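Local coordinates for putative transcriptional regulator (Clostridium difficile, PDB 3QI7), which is of unknown function but has a periplasmic-binding-protein-like fold and possibly binds a small ligand such as a sugar, at residues M31-Y39 against A308-T319; Q328-E338 against F351-Q362. All coordinates share one frame; numbering follows the deposited sequence. Where two conformers were deposited one is given.

Contact 1. Residues M31-Y39 against A308-T319; sequences MVEEMAKEY and AFLPSLAIYLAT
The selenomethionine M35 drives its methyl group between I315 and Y316, and the tightest packing between the two helices lies here. Its CE stands over the centre of the Y316 ring, 3.8 Å from the centroid and only 9° off the ring normal, a CH-pi contact over the face. The selenium lies obliquely to the same ring, adding a Met-aromatic contact. On its other flank CE presses against I315, with CE to CG2 at 3.3 Å, shorter than usual van der Waals contact; the two side chains reach toward each other tip to tip. A bend at chi2 (-90°) and another at chi3 fold the M35 chain so that its methyl enters this cleft. Farther along, Y39 and T319 approach from opposite directions and join through a hydrogen bond, Y39 OH to T319 OG1 at 2.7 Å, with the threonine oxygen near the plane of the tyrosine ring.

The more open side is polar. E38, partly exposed, extends its carboxylate toward the edge of the Y316 ring, and in one of its two conformers Y316 OH donates to the syn lone pair of OE2 at 2.8 Å. Packing is also slacker around M31 and V32: M31 lies loosely against A308, and V32 CG2 lies 4.4 Å from I315 CD1, farther along its helix.

The short axes approach to 9.9 Å and cross at -33°, both helices running in broadly the same direction. Helices 26-42 and 306-324 pack side by side on the sheet with parallel strands 13-19 and 57-63, consistent with the alpha/beta lobe of a periplasmic-binding-protein-like fold: V32 and I315 both touch V17, while M35 meets I59. Helix 334-345 adjoins the second helix, F345 against S312 and F340 against Y316.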
loop_
_atom_site.group_PDB
_atom_site.type_symbol
_atom_site.label_atom_id
_atom_site.label_comp_id
_atom_site.label_asym_id
_atom_site.label_seq_id
_atom_site.Cartn_x
_atom_site.Cartn_y
_atom_site.Cartn_z
HETATM N N MSE A 31 6.450 10.559 2.025
HETATM C CA MSE A 31 5.083 11.053 1.824
HETATM C C MSE A 31 4.653 11.949 2.995
HETATM O O MSE A 31 4.116 13.042 2.773
HETATM C CB MSE A 31 4.081 9.910 1.614
HETATM C CG MSE A 31 2.589 10.330 1.640
HETATM SE SE MSE A 31 2.139 11.757 0.377
HETATM C CE MSE A 31 2.906 10.928 -1.226
ATOM N N VAL A 32 4.887 11.493 4.228
ATOM C CA VAL A 32 4.605 12.307 5.416
ATOM C C VAL A 32 5.344 13.653 5.363
ATOM O O VAL A 32 4.772 14.720 5.650
ATOM C CB VAL A 32 4.963 11.523 6.711
ATOM C CG1 VAL A 32 4.826 12.383 7.919
ATOM C CG2 VAL A 32 4.047 10.274 6.859
ATOM N N GLU A 33 6.606 13.628 4.945
ATOM C CA GLU A 33 7.380 14.864 4.850
ATOM C C GLU A 33 6.788 15.806 3.824
ATOM O O GLU A 33 6.761 17.032 4.047
ATOM C CB GLU A 33 8.868 14.588 4.525
ATOM C CG GLU A 33 9.648 14.071 5.729
ATOM C CD GLU A 33 9.601 15.032 6.928
ATOM O OE1 GLU A 33 9.996 16.214 6.761
ATOM O OE2 GLU A 33 9.138 14.613 8.025
ATOM N N GLU A 34 6.332 15.234 2.700
ATOM C CA GLU A 34 5.689 15.977 1.651
ATOM C C GLU A 34 4.409 16.622 2.149
ATOM O O GLU A 34 4.154 17.802 1.902
ATOM C CB GLU A 34 5.398 15.073 0.450
ATOM C CG GLU A 34 4.816 15.795 -0.724
ATOM C CD GLU A 34 4.891 14.969 -1.999
ATOM O OE1 GLU A 34 5.997 14.886 -2.582
ATOM O OE2 GLU A 34 3.843 14.420 -2.416
HETATM N N MSE A 35 3.613 15.870 2.891
HETATM C CA MSE A 35 2.364 16.418 3.407
HETATM C C MSE A 35 2.614 17.517 4.443
HETATM O O MSE A 35 1.882 18.497 4.503
HETATM C CB MSE A 35 1.521 15.313 4.016
HETATM C CG MSE A 35 1.141 14.180 3.041
HETATM SE SE MSE A 35 -0.540 14.576 2.157
HETATM C CE MSE A 35 -1.754 14.393 3.641
ATOM N N ALA A 36 3.650 17.341 5.254
ATOM C CA ALA A 36 4.102 18.368 6.182
ATOM C C ALA A 36 4.381 19.700 5.488
ATOM O O ALA A 36 3.972 20.756 5.984
ATOM C CB ALA A 36 5.358 17.905 6.929
ATOM N N LYS A 37 5.105 19.638 4.373
ATOM C CA LYS A 37 5.440 20.826 3.595
ATOM C C LYS A 37 4.175 21.449 2.988
ATOM O O LYS A 37 3.996 22.654 3.028
ATOM C CB LYS A 37 6.488 20.495 2.533
ATOM C CG LYS A 37 7.083 21.695 1.828
ATOM N N GLU A 38 3.283 20.629 2.471
ATOM C CA GLU A 38 1.994 21.086 1.922
ATOM C C GLU A 38 1.227 21.895 2.961
ATOM O O GLU A 38 0.714 22.969 2.683
ATOM C CB GLU A 38 1.174 19.859 1.459
ATOM C CG GLU A 38 -0.240 20.107 0.905
ATOM C CD GLU A 38 -0.863 18.830 0.298
ATOM O OE1 GLU A 38 -0.251 18.244 -0.620
ATOM O OE2 GLU A 38 -1.955 18.400 0.742
ATOM N N TYR A 39 1.139 21.348 4.174
ATOM C CA TYR A 39 0.405 22.014 5.243
ATOM C C TYR A 39 1.129 23.319 5.634
ATOM O O TYR A 39 0.478 24.309 5.950
ATOM C CB TYR A 39 0.229 21.101 6.473
ATOM C CG TYR A 39 -0.899 20.086 6.366
ATOM C CD1 TYR A 39 -1.507 19.786 5.137
ATOM C CD2 TYR A 39 -1.349 19.401 7.496
ATOM C CE1 TYR A 39 -2.542 18.855 5.050
ATOM C CE2 TYR A 39 -2.381 18.468 7.413
ATOM C CZ TYR A 39 -2.973 18.199 6.193
ATOM O OH TYR A 39 -4.002 17.290 6.106
ATOM N N ALA A 308 2.068 4.796 0.045
ATOM C CA ALA A 308 1.841 6.244 0.002
ATOM C C ALA A 308 0.376 6.655 0.204
ATOM O O ALA A 308 0.073 7.606 0.923
ATOM C CB ALA A 308 2.401 6.850 -1.315
ATOM N N PHE A 309 -0.537 5.918 -0.410
ATOM C CA PHE A 309 -1.950 6.235 -0.291
ATOM C C PHE A 309 -2.517 6.155 1.126
ATOM O O PHE A 309 -3.208 7.084 1.547
ATOM C CB PHE A 309 -2.791 5.379 -1.274
ATOM C CG PHE A 309 -4.247 5.657 -1.198
ATOM C CD1 PHE A 309 -4.777 6.804 -1.766
ATOM C CD2 PHE A 309 -5.096 4.799 -0.475
ATOM C CE1 PHE A 309 -6.160 7.074 -1.683
ATOM C CE2 PHE A 309 -6.463 5.044 -0.386
ATOM C CZ PHE A 309 -6.995 6.199 -0.964
ATOM N N LEU A 310 -2.272 5.065 1.852
ATOM C CA LEU A 310 -2.915 4.891 3.153
ATOM C C LEU A 310 -2.551 6.033 4.115
ATOM O O LEU A 310 -3.450 6.661 4.692
ATOM C CB LEU A 310 -2.625 3.519 3.787
ATOM C CG LEU A 310 -3.285 2.333 3.075
ATOM C CD1 LEU A 310 -2.613 1.006 3.490
ATOM C CD2 LEU A 310 -4.838 2.326 3.292
ATOM N N PRO A 311 -1.251 6.305 4.300
ATOM C CA PRO A 311 -0.921 7.417 5.212
ATOM C C PRO A 311 -1.417 8.797 4.710
ATOM O O PRO A 311 -1.875 9.598 5.512
ATOM C CB PRO A 311 0.619 7.350 5.319
ATOM C CG PRO A 311 1.037 6.646 4.113
ATOM C CD PRO A 311 -0.034 5.640 3.813
ATOM N N SER A 312 -1.358 9.061 3.410
ATOM C CA SER A 312 -1.870 10.340 2.900
ATOM C C SER A 312 -3.383 10.469 3.088
ATOM O O SER A 312 -3.864 11.543 3.444
ATOM C CB SER A 312 -1.505 10.547 1.434
ATOM O OG SER A 312 -1.766 11.886 1.064
ATOM N N LEU A 313 -4.129 9.394 2.834
ATOM C CA LEU A 313 -5.576 9.392 3.080
ATOM C C LEU A 313 -5.859 9.593 4.565
ATOM O O LEU A 313 -6.760 10.357 4.941
ATOM C CB LEU A 313 -6.228 8.078 2.605
ATOM C CG LEU A 313 -7.682 7.824 3.044
ATOM C CD1 LEU A 313 -8.591 8.919 2.462
ATOM C CD2 LEU A 313 -8.217 6.430 2.659
ATOM N N ALA A 314 -5.131 8.861 5.408
ATOM C CA ALA A 314 -5.321 8.967 6.882
ATOM C C ALA A 314 -5.054 10.385 7.387
ATOM O O ALA A 314 -5.807 10.905 8.232
ATOM C CB ALA A 314 -4.439 7.933 7.645
ATOM N N ILE A 315 -4.011 11.025 6.872
ATOM C CA ILE A 315 -3.731 12.425 7.276
ATOM C C ILE A 315 -4.896 13.376 6.883
ATOM O O ILE A 315 -5.337 14.192 7.694
ATOM C CB ILE A 315 -2.384 12.910 6.698
ATOM C CG1 ILE A 315 -1.232 12.114 7.334
ATOM C CG2 ILE A 315 -2.194 14.428 6.933
ATOM C CD1 ILE A 315 0.014 12.106 6.501
ATOM N N TYR A 316 -5.371 13.271 5.646
ATOM C CA TYR A 316 -6.469 14.111 5.154
ATOM C C TYR A 316 -7.737 13.877 5.954
ATOM O O TYR A 316 -8.472 14.823 6.251
ATOM C CB TYR A 316 -6.764 13.845 3.665
ATOM C CG TYR A 316 -5.796 14.467 2.666
ATOM C CD1 TYR A 316 -5.359 15.778 2.786
ATOM C CD2 TYR A 316 -5.352 13.747 1.595
ATOM C CE1 TYR A 316 -4.470 16.347 1.841
ATOM C CE2 TYR A 316 -4.477 14.286 0.668
ATOM C CZ TYR A 316 -4.042 15.585 0.790
ATOM O OH TYR A 316 -3.170 16.072 -0.156
ATOM N N LEU A 317 -7.996 12.619 6.321
ATOM C CA LEU A 317 -9.179 12.263 7.100
ATOM C C LEU A 317 -9.083 12.841 8.503
ATOM O O LEU A 317 -10.055 13.428 9.011
ATOM C CB LEU A 317 -9.305 10.731 7.186
ATOM C CG LEU A 317 -10.656 10.044 7.275
ATOM C CD1 LEU A 317 -11.728 10.663 6.357
ATOM C CD2 LEU A 317 -10.419 8.555 6.945
ATOM N N ALA A 318 -7.934 12.634 9.148
ATOM C CA ALA A 318 -7.717 13.178 10.491
ATOM C C ALA A 318 -7.961 14.691 10.493
ATOM O O ALA A 318 -8.697 15.212 11.320
ATOM C CB ALA A 318 -6.298 12.865 10.995
ATOM N N THR A 319 -7.343 15.403 9.561
ATOM C CA THR A 319 -7.532 16.868 9.443
ATOM C C THR A 319 -9.013 17.266 9.300
ATOM O O THR A 319 -9.510 18.184 9.982
ATOM C CB THR A 319 -6.703 17.410 8.261
ATOM O OG1 THR A 319 -5.325 17.105 8.504
ATOM C CG2 THR A 319 -6.887 18.935 8.091
#

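Contact 2. Residues Q328-E338 against F351-Q362; sequences QEDVCDPDYLE and FTPLTEVLYNYQ
Q328 and E329 open the contact by setting their CG atoms beside the hydroxyl of Y359, both 3.5 Å from its OH. The backbone oxygen of Q328 lies in the plane of that ring, at its edge. With CG between the backbone N and the carbonyl carbon (chi1 70°), Y359 brings its ring alongside C332, whose CB is 3.6 Å from Y359 CD1 and whose SG lies beside N360. D333 is the N-cap of the next helix: its OD2 accepts from Y336 N. P334 places CB 3.4 Å from F351 O, its ring crossing the Q362 side chain at about a right angle. L337 puts CB over the centre of the F351 ring, 3.7 Å from the centroid, and CD1 against Q362 CG. E338 CG meets the F351 ring edge, and its OE2 takes the F351 N-H on its anti side, tilted from the carboxylate plane, in a nearly straight bond (3.0 Å, 170°).

The contact packs helix 328-331, the turn after it and the start of helix 334-345 against the hairpin of strands 349-353 and 361-370 and its connecting loop. N360 bonds to S129 and D133, C332 touches V134, and L313 of helix 306-324 meets F351.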
loop_
_atom_site.group_PDB
_atom_site.type_symbol
_atom_site.label_atom_id
_atom_site.label_comp_id
_atom_site.label_asym_id
_atom_site.label_seq_id
_atom_site.Cartn_x
_atom_site.Cartn_y
_atom_site.Cartn_z
ATOM N N GLN A 328 -15.528 8.363 14.442
ATOM C CA GLN A 328 -15.431 7.160 13.579
ATOM C C GLN A 328 -16.764 6.836 12.877
ATOM O O GLN A 328 -16.767 6.374 11.749
ATOM C CB GLN A 328 -14.967 5.947 14.396
ATOM C CG GLN A 328 -15.945 5.570 15.560
ATOM C CD GLN A 328 -15.382 4.600 16.576
ATOM O OE1 GLN A 328 -14.398 3.922 16.334
ATOM N NE2 GLN A 328 -16.031 4.523 17.733
ATOM N N GLU A 329 -17.891 7.081 13.554
ATOM C CA GLU A 329 -19.199 6.763 12.993
ATOM C C GLU A 329 -19.478 7.595 11.763
ATOM O O GLU A 329 -20.133 7.115 10.852
ATOM C CB GLU A 329 -20.356 7.002 13.982
ATOM C CG GLU A 329 -20.319 6.163 15.241
ATOM C CD GLU A 329 -19.576 6.860 16.382
ATOM O OE1 GLU A 329 -18.694 7.708 16.101
ATOM O OE2 GLU A 329 -19.871 6.545 17.557
ATOM N N ASP A 330 -18.988 8.836 11.743
ATOM C CA ASP A 330 -19.258 9.770 10.634
ATOM C C ASP A 330 -18.486 9.441 9.366
ATOM O O ASP A 330 -18.978 9.698 8.256
ATOM C CB ASP A 330 -18.887 11.190 11.023
ATOM C CG ASP A 330 -19.699 11.719 12.166
ATOM O OD1 ASP A 330 -20.938 11.658 12.082
ATOM O OD2 ASP A 330 -19.095 12.210 13.136
ATOM N N VAL A 331 -17.294 8.873 9.514
ATOM C CA VAL A 331 -16.402 8.687 8.360
ATOM C C VAL A 331 -16.218 7.224 7.917
ATOM O O VAL A 331 -15.885 6.986 6.769
ATOM C CB VAL A 331 -15.004 9.380 8.564
ATOM C CG1 VAL A 331 -15.180 10.875 8.933
ATOM C CG2 VAL A 331 -14.138 8.664 9.594
ATOM N N CYS A 332 -16.455 6.260 8.807
ATOM C CA CYS A 332 -16.185 4.863 8.497
ATOM C C CYS A 332 -17.396 4.245 7.787
ATOM O O CYS A 332 -18.234 3.574 8.404
ATOM C CB CYS A 332 -15.792 4.078 9.740
ATOM S SG CYS A 332 -14.218 4.579 10.438
ATOM N N ASP A 333 -17.466 4.518 6.482
ATOM C CA ASP A 333 -18.553 4.082 5.602
ATOM C C ASP A 333 -17.982 4.063 4.181
ATOM O O ASP A 333 -17.354 5.031 3.775
ATOM C CB ASP A 333 -19.699 5.078 5.701
ATOM C CG ASP A 333 -20.707 4.962 4.549
ATOM O OD1 ASP A 333 -21.545 4.049 4.573
ATOM O OD2 ASP A 333 -20.676 5.802 3.623
ATOM N N PRO A 334 -18.187 2.966 3.422
ATOM C CA PRO A 334 -17.552 2.885 2.086
ATOM C C PRO A 334 -17.869 4.058 1.146
ATOM O O PRO A 334 -16.944 4.583 0.494
ATOM C CB PRO A 334 -18.142 1.597 1.512
ATOM C CG PRO A 334 -18.463 0.789 2.688
ATOM C CD PRO A 334 -18.952 1.739 3.710
ATOM N N ASP A 335 -19.129 4.489 1.087
ATOM C CA ASP A 335 -19.521 5.619 0.208
ATOM C C ASP A 335 -18.847 6.920 0.619
ATOM O O ASP A 335 -18.338 7.660 -0.232
ATOM C CB ASP A 335 -21.046 5.822 0.151
ATOM C CG ASP A 335 -21.770 4.718 -0.649
ATOM O OD1 ASP A 335 -21.134 4.033 -1.501
ATOM O OD2 ASP A 335 -22.984 4.541 -0.403
ATOM N N TYR A 336 -18.784 7.174 1.916
ATOM C CA TYR A 336 -18.091 8.350 2.416
ATOM C C TYR A 336 -16.606 8.353 2.031
ATOM O O TYR A 336 -16.082 9.341 1.515
ATOM C CB TYR A 336 -18.257 8.480 3.940
ATOM C CG TYR A 336 -17.585 9.715 4.455
ATOM C CD1 TYR A 336 -16.224 9.718 4.728
ATOM C CD2 TYR A 336 -18.299 10.901 4.620
ATOM C CE1 TYR A 336 -15.586 10.859 5.161
ATOM C CE2 TYR A 336 -17.668 12.050 5.065
ATOM C CZ TYR A 336 -16.310 12.020 5.316
ATOM O OH TYR A 336 -15.656 13.127 5.760
ATOM N N LEU A 337 -15.931 7.230 2.263
ATOM C CA LEU A 337 -14.489 7.143 2.012
ATOM C C LEU A 337 -14.133 7.143 0.511
ATOM O O LEU A 337 -13.104 7.722 0.100
ATOM C CB LEU A 337 -13.935 5.897 2.713
ATOM C CG LEU A 337 -13.969 5.944 4.229
ATOM C CD1 LEU A 337 -13.856 4.539 4.826
ATOM C CD2 LEU A 337 -12.883 6.891 4.746
ATOM N N GLU A 338 -14.986 6.542 -0.308
ATOM C CA GLU A 338 -14.821 6.597 -1.753
ATOM C C GLU A 338 -14.997 8.023 -2.283
ATOM O O GLU A 338 -14.185 8.488 -3.104
ATOM C CB GLU A 338 -15.763 5.595 -2.448
ATOM C CG GLU A 338 -15.334 4.166 -2.161
ATOM C CD GLU A 338 -16.346 3.103 -2.561
ATOM O OE1 GLU A 338 -17.188 3.347 -3.469
ATOM O OE2 GLU A 338 -16.267 2.017 -1.949
ATOM N N PHE A 351 -13.950 0.493 -0.938
ATOM C CA PHE A 351 -13.718 0.250 0.479
ATOM C C PHE A 351 -14.707 -0.790 1.000
ATOM O O PHE A 351 -15.898 -0.746 0.676
ATOM C CB PHE A 351 -13.892 1.547 1.301
ATOM C CG PHE A 351 -12.749 2.533 1.173
ATOM C CD1 PHE A 351 -12.628 3.346 0.036
ATOM C CD2 PHE A 351 -11.837 2.700 2.188
ATOM C CE1 PHE A 351 -11.585 4.260 -0.084
ATOM C CE2 PHE A 351 -10.783 3.613 2.061
ATOM C CZ PHE A 351 -10.668 4.390 0.936
ATOM N N THR A 352 -14.212 -1.719 1.805
ATOM C CA THR A 352 -15.011 -2.831 2.308
ATOM C C THR A 352 -14.838 -2.980 3.818
ATOM O O THR A 352 -13.710 -3.080 4.285
ATOM C CB THR A 352 -14.531 -4.138 1.628
ATOM O OG1 THR A 352 -14.597 -3.983 0.208
ATOM C CG2 THR A 352 -15.390 -5.337 2.067
ATOM N N PRO A 353 -15.937 -3.013 4.609
ATOM C CA PRO A 353 -15.690 -3.189 6.036
ATOM C C PRO A 353 -15.161 -4.594 6.387
ATOM O O PRO A 353 -15.460 -5.567 5.689
ATOM C CB PRO A 353 -17.087 -2.948 6.678
ATOM C CG PRO A 353 -18.059 -3.306 5.601
ATOM C CD PRO A 353 -17.364 -2.783 4.331
ATOM N N LEU A 354 -14.407 -4.703 7.475
ATOM C CA LEU A 354 -13.915 -6.019 7.961
ATOM C C LEU A 354 -15.042 -7.022 8.195
ATOM O O LEU A 354 -14.961 -8.148 7.746
ATOM C CB LEU A 354 -13.106 -5.850 9.250
ATOM C CG LEU A 354 -12.391 -7.096 9.809
ATOM C CD1 LEU A 354 -11.371 -7.662 8.777
ATOM C CD2 LEU A 354 -11.715 -6.731 11.112
ATOM N N THR A 355 -16.064 -6.600 8.931
ATOM C CA THR A 355 -17.323 -7.273 9.010
ATOM C C THR A 355 -18.403 -6.181 9.077
ATOM O O THR A 355 -18.097 -5.014 9.304
ATOM C CB THR A 355 -17.443 -8.189 10.274
ATOM O OG1 THR A 355 -17.477 -7.380 11.468
ATOM C CG2 THR A 355 -16.278 -9.197 10.356
ATOM N N GLU A 356 -19.662 -6.557 8.924
ATOM C CA GLU A 356 -20.716 -5.565 8.991
ATOM C C GLU A 356 -20.678 -4.835 10.343
ATOM O O GLU A 356 -20.901 -3.621 10.414
ATOM C CB GLU A 356 -22.091 -6.174 8.696
ATOM C CG GLU A 356 -22.654 -7.050 9.807
ATOM C CD GLU A 356 -23.940 -7.760 9.430
ATOM O OE1 GLU A 356 -24.527 -7.445 8.366
ATOM O OE2 GLU A 356 -24.361 -8.627 10.228
ATOM N N VAL A 357 -20.349 -5.551 11.408
ATOM C CA VAL A 357 -20.290 -4.937 12.735
ATOM C C VAL A 357 -19.017 -4.127 12.955
ATOM O O VAL A 357 -19.090 -3.040 13.533
ATOM C CB VAL A 357 -20.461 -5.995 13.840
ATOM C CG1 VAL A 357 -20.111 -5.421 15.221
ATOM C CG2 VAL A 357 -21.894 -6.545 13.800
ATOM N N LEU A 358 -17.869 -4.634 12.473
ATOM C CA LEU A 358 -16.565 -3.944 12.590
ATOM C C LEU A 358 -16.409 -2.952 11.445
ATOM O O LEU A 358 -15.542 -3.087 10.570
ATOM C CB LEU A 358 -15.399 -4.947 12.651
ATOM C CG LEU A 358 -15.536 -6.067 13.712
ATOM C CD1 LEU A 358 -14.308 -6.995 13.736
ATOM C CD2 LEU A 358 -15.803 -5.450 15.074
ATOM N N TYR A 359 -17.272 -1.941 11.470
ATOM C CA TYR A 359 -17.351 -0.976 10.380
ATOM C C TYR A 359 -16.146 -0.039 10.379
ATOM O O TYR A 359 -15.815 0.563 9.346
ATOM C CB TYR A 359 -18.663 -0.193 10.495
ATOM C CG TYR A 359 -18.649 0.731 11.661
ATOM C CD1 TYR A 359 -18.089 1.999 11.547
ATOM C CD2 TYR A 359 -19.120 0.327 12.898
ATOM C CE1 TYR A 359 -18.023 2.850 12.614
ATOM C CE2 TYR A 359 -19.063 1.172 13.983
ATOM C CZ TYR A 359 -18.533 2.429 13.835
ATOM O OH TYR A 359 -18.470 3.269 14.896
ATOM N N ASN A 360 -15.480 0.097 11.531
ATOM C CA ASN A 360 -14.372 1.035 11.646
ATOM C C ASN A 360 -13.033 0.444 11.188
ATOM O O ASN A 360 -11.969 1.043 11.425
ATOM C CB ASN A 360 -14.267 1.650 13.047
ATOM C CG ASN A 360 -13.795 0.680 14.070
ATOM O OD1 ASN A 360 -14.179 -0.483 14.026
ATOM N ND2 ASN A 360 -12.926 1.126 14.980
ATOM N N TYR A 361 -13.082 -0.716 10.534
ATOM C CA TYR A 361 -11.897 -1.239 9.830
ATOM C C TYR A 361 -12.324 -1.364 8.408
ATOM O O TYR A 361 -13.262 -2.093 8.120
ATOM C CB TYR A 361 -11.397 -2.586 10.423
ATOM C CG TYR A 361 -10.113 -3.026 9.738
ATOM C CD1 TYR A 361 -10.125 -3.403 8.401
ATOM C CD2 TYR A 361 -8.884 -3.010 10.400
ATOM C CE1 TYR A 361 -8.957 -3.746 7.730
ATOM C CE2 TYR A 361 -7.709 -3.342 9.721
ATOM C CZ TYR A 361 -7.764 -3.733 8.401
ATOM O OH TYR A 361 -6.652 -4.113 7.682
ATOM N N GLN A 362 -11.666 -0.633 7.496
ATOM C CA GLN A 362 -12.084 -0.606 6.101
ATOM C C GLN A 362 -10.892 -0.956 5.245
ATOM O O GLN A 362 -9.832 -0.365 5.429
ATOM C CB GLN A 362 -12.598 0.787 5.725
ATOM C CG GLN A 362 -13.970 1.146 6.389
ATOM C CD GLN A 362 -15.183 0.553 5.700
ATOM O OE1 GLN A 362 -15.134 0.226 4.511
ATOM N NE2 GLN A 362 -16.320 0.476 6.429
#

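Overall arrangement
Contacts 1 and 2 have centres 20 Å apart and are joined by helix 306-324, which is one partner in contact 1 and lies against contact 2. Residues 308-319 turn one side to helix 26-42 in contact 1 and another to the elements of contact 2: L313 CD2 lies 3.6 Å from F351 CZ, and L317 CD2 lies 3.7 Å from L337 CD2. Both are apolar packing. After a short link, helix 306-324 is followed by helix 328-331, so the two contacts follow in series. Contact 1 joins helices distant in sequence, whereas contact 2 ties neighbouring elements near the C-terminal end. Strands 13-19, beside contact 1, and 361-370, within contact 2, belong to the same mixed sheet.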